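LytB (Plasmodium falciparum, PDB 4N7B) catalyses the last step of the DOXP/MEP isoprenoid pathway, reducing HMBPP to isopentenyl and dimethylallyl diphosphate with an iron-sulfur cluster. Local coordinates at residues C430-V435 with Q470-V475. Sequence-based numbering, arbitrary orientation.
Sequences CDLTIV and QILKNV
In a five-stranded parallel sheet of the LytB fold, the start of strand 432-436 packs against the loop that leads into its neighbour, strand 477-482. The loop's 3-10 segment, which reaches Leu-472, runs straight into a type II beta turn from Leu-472 to Val-475. Asn-474 has positive phi (73°) at the third turn position. Val-475 N donates a hydrogen bond to Leu-472 O, 3.1 Å away. Leu-432 carries the apolar part of the contact. Its CG is anti to the backbone N (chi1 171°). Its CD2 tip meets Ile-471 CD1 at 4.2 Å. The same Leu-432 CD2 lies 4.3 Å from Leu-472 CD2. Nearer the backbone, Leu-432 CB lies 4.2 Å from Val-475 CG2. Leu-432 thus touches three side chains of the loop, from its root to one of its tips. The CB of Asp-431 rests on Val-475 CB at 4.0 Å. Asp-431 CG stands beside its own backbone N, and OD2 accepts hydrogen bonds from the backbone N of Asn-476 and Lys-477, just past the turn. On the loop side, Leu-472 also touches Ile-478, Phe-503 and Tyr-505, and Val-475 O is hydrogen-bonded to Tyr-505 OH. The contact lies away from the iron-sulfur cluster. It is structural packing at the N-terminal end of two adjacent inner strands of a parallel alpha/beta sheet, where the loop from strand 458-461 returns to strand 477-482.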
ATOM      1  N   CYS A 430       3.954 -23.548  -9.590  1.00 25.28           N
ATOM      2  CA  CYS A 430       4.673 -22.799 -10.626  1.00 26.36           C
ATOM      3  C   CYS A 430       6.204 -22.842 -10.471  1.00 26.94           C
ATOM      4  O   CYS A 430       6.719 -23.170  -9.412  1.00 27.74           O
ATOM      5  CB  CYS A 430       4.214 -21.347 -10.612  1.00 21.83           C
ATOM      6  SG  CYS A 430       2.412 -21.124 -10.969  1.00 33.63           S
ATOM      7  N   ASP A 431       6.902 -22.483 -11.546  1.00 28.85           N
ATOM      8  CA  ASP A 431       8.357 -22.434 -11.597  1.00 25.87           C
ATOM      9  C   ASP A 431       8.850 -21.006 -11.386  1.00 29.99           C
ATOM     10  O   ASP A 431       9.994 -20.782 -11.009  1.00 36.37           O
ATOM     11  CB  ASP A 431       8.822 -22.916 -12.965  1.00 25.57           C
ATOM     12  CG  ASP A 431       8.260 -24.282 -13.324  1.00 38.19           C
ATOM     13  OD1 ASP A 431       8.428 -25.232 -12.532  1.00 35.88           O
ATOM     14  OD2 ASP A 431       7.639 -24.408 -14.401  1.00 40.80           O
ATOM     15  N   LEU A 432       7.980 -20.037 -11.647  1.00 30.20           N
ATOM     16  CA  LEU A 432       8.341 -18.638 -11.523  1.00 22.92           C
ATOM     17  C   LEU A 432       7.120 -17.781 -11.211  1.00 30.84           C
ATOM     18  O   LEU A 432       6.040 -17.981 -11.783  1.00 29.40           O
ATOM     19  CB  LEU A 432       8.959 -18.151 -12.828  1.00 25.25           C
ATOM     20  CG  LEU A 432       9.168 -16.645 -12.887  1.00 27.18           C
ATOM     21  CD1 LEU A 432      10.363 -16.255 -12.019  1.00 31.31           C
ATOM     22  CD2 LEU A 432       9.373 -16.188 -14.319  1.00 30.19           C
ATOM     23  N   THR A 433       7.307 -16.797 -10.342  1.00 26.81           N
ATOM     24  CA  THR A 433       6.272 -15.820 -10.044  1.00 26.13           C
ATOM     25  C   THR A 433       6.699 -14.452 -10.588  1.00 28.36           C
ATOM     26  O   THR A 433       7.812 -13.986 -10.319  1.00 25.62           O
ATOM     27  CB  THR A 433       6.027 -15.695  -8.521  1.00 22.28           C
ATOM     28  OG1 THR A 433       5.393 -16.886  -8.029  1.00 25.57           O
ATOM     29  CG2 THR A 433       5.131 -14.490  -8.241  1.00 22.27           C
ATOM     30  N   ILE A 434       5.823 -13.825 -11.365  1.00 25.82           N
ATOM     31  CA  ILE A 434       6.055 -12.461 -11.826  1.00 21.24           C
ATOM     32  C   ILE A 434       5.072 -11.536 -11.157  1.00 26.67           C
ATOM     33  O   ILE A 434       3.852 -11.721 -11.266  1.00 27.43           O
ATOM     34  CB  ILE A 434       5.885 -12.305 -13.334  1.00 24.32           C
ATOM     35  CG1 ILE A 434       6.980 -13.067 -14.070  1.00 24.11           C
ATOM     36  CG2 ILE A 434       5.959 -10.827 -13.717  1.00 23.10           C
ATOM     37  CD1 ILE A 434       6.775 -13.100 -15.554  1.00 25.72           C
ATOM     38  N   VAL A 435       5.600 -10.564 -10.428  1.00 27.26           N
ATOM     39  CA  VAL A 435       4.769  -9.572  -9.796  1.00 25.48           C
ATOM     40  C   VAL A 435       4.965  -8.286 -10.549  1.00 24.43           C
ATOM     41  O   VAL A 435       6.092  -7.810 -10.681  1.00 30.54           O
ATOM     42  CB  VAL A 435       5.145  -9.327  -8.347  1.00 24.24           C
ATOM     43  CG1 VAL A 435       4.251  -8.241  -7.764  1.00 19.52           C
ATOM     44  CG2 VAL A 435       5.027 -10.613  -7.553  1.00 25.34           C
ATOM     45  N   GLN A 470      15.125 -13.943 -21.116  1.00 39.69           N
ATOM     46  CA  GLN A 470      15.970 -15.127 -20.988  1.00 49.43           C
ATOM     47  C   GLN A 470      15.570 -15.946 -19.780  1.00 41.36           C
ATOM     48  O   GLN A 470      15.825 -17.139 -19.744  1.00 42.76           O
ATOM     49  CB  GLN A 470      17.448 -14.745 -20.855  1.00 50.33           C
ATOM     50  CG  GLN A 470      18.132 -14.432 -22.178  1.00 72.25           C
ATOM     51  CD  GLN A 470      17.978 -15.558 -23.206  1.00 80.44           C
ATOM     52  OE1 GLN A 470      18.487 -16.671 -23.014  1.00 83.12           O
ATOM     53  NE2 GLN A 470      17.268 -15.270 -24.301  1.00 77.39           N
ATOM     54  N   ILE A 471      14.960 -15.316 -18.783  1.00 38.65           N
ATOM     55  CA  ILE A 471      14.643 -16.039 -17.561  1.00 38.79           C
ATOM     56  C   ILE A 471      13.427 -16.933 -17.738  1.00 36.85           C
ATOM     57  O   ILE A 471      13.018 -17.598 -16.786  1.00 41.36           O
ATOM     58  CB  ILE A 471      14.370 -15.106 -16.367  1.00 41.51           C
ATOM     59  CG1 ILE A 471      12.960 -14.529 -16.458  1.00 38.22           C
ATOM     60  CG2 ILE A 471      15.426 -14.011 -16.287  1.00 41.68           C
ATOM     61  CD1 ILE A 471      12.604 -13.630 -15.315  1.00 39.63           C
ATOM     62  N   LEU A 472      12.834 -16.929 -18.934  1.00 39.22           N
ATOM     63  CA  LEU A 472      11.665 -17.763 -19.216  1.00 39.63           C
ATOM     64  C   LEU A 472      12.099 -19.090 -19.830  1.00 43.76           C
ATOM     65  O   LEU A 472      11.286 -19.993 -20.028  1.00 38.18           O
ATOM     66  CB  LEU A 472      10.733 -17.063 -20.183  1.00 37.39           C
ATOM     67  CG  LEU A 472      10.142 -15.720 -19.763  1.00 38.26           C
ATOM     68  CD1 LEU A 472       9.484 -15.043 -20.973  1.00 35.07           C
ATOM     69  CD2 LEU A 472       9.150 -15.924 -18.647  1.00 33.94           C
ATOM     70  N   LYS A 473      13.381 -19.205 -20.150  1.00 53.20           N
ATOM     71  CA  LYS A 473      13.893 -20.457 -20.681  1.00 57.81           C
ATOM     72  C   LYS A 473      13.750 -21.492 -19.567  1.00 55.66           C
ATOM     73  O   LYS A 473      14.132 -21.236 -18.415  1.00 56.34           O
ATOM     74  CB  LYS A 473      15.356 -20.315 -21.128  1.00 64.01           C
ATOM     75  CG  LYS A 473      15.651 -21.023 -22.441  1.00 75.68           C
ATOM     76  CD  LYS A 473      16.927 -21.866 -22.377  1.00 85.10           C
ATOM     77  CE  LYS A 473      18.103 -21.193 -23.078  1.00 87.37           C
ATOM     78  NZ  LYS A 473      19.308 -22.071 -23.091  1.00 92.26           N
ATOM     79  N   ASN A 474      13.155 -22.639 -19.895  1.00 41.93           N
ATOM     80  CA  ASN A 474      12.955 -23.707 -18.905  1.00 48.69           C
ATOM     81  C   ASN A 474      11.858 -23.430 -17.864  1.00 46.85           C
ATOM     82  O   ASN A 474      11.679 -24.225 -16.936  1.00 46.60           O
ATOM     83  CB  ASN A 474      14.263 -24.043 -18.162  1.00 52.88           C
ATOM     84  CG  ASN A 474      15.446 -24.261 -19.105  1.00 60.77           C
ATOM     85  OD1 ASN A 474      16.579 -23.861 -18.795  1.00 60.77           O
ATOM     86  ND2 ASN A 474      15.193 -24.904 -20.257  1.00 54.01           N
ATOM     87  N   VAL A 475      11.121 -22.330 -17.976  1.00 44.72           N
ATOM     88  CA  VAL A 475       9.953 -22.212 -17.116  1.00 38.39           C
ATOM     89  C   VAL A 475       8.673 -22.457 -17.897  1.00 36.97           C
ATOM     90  O   VAL A 475       8.392 -21.809 -18.914  1.00 37.20           O
ATOM     91  CB  VAL A 475       9.916 -20.916 -16.252  1.00 45.94           C
ATOM     92  CG1 VAL A 475      11.264 -20.187 -16.281  1.00 50.28           C
ATOM     93  CG2 VAL A 475       8.779 -20.033 -16.634  1.00 36.06           C
TER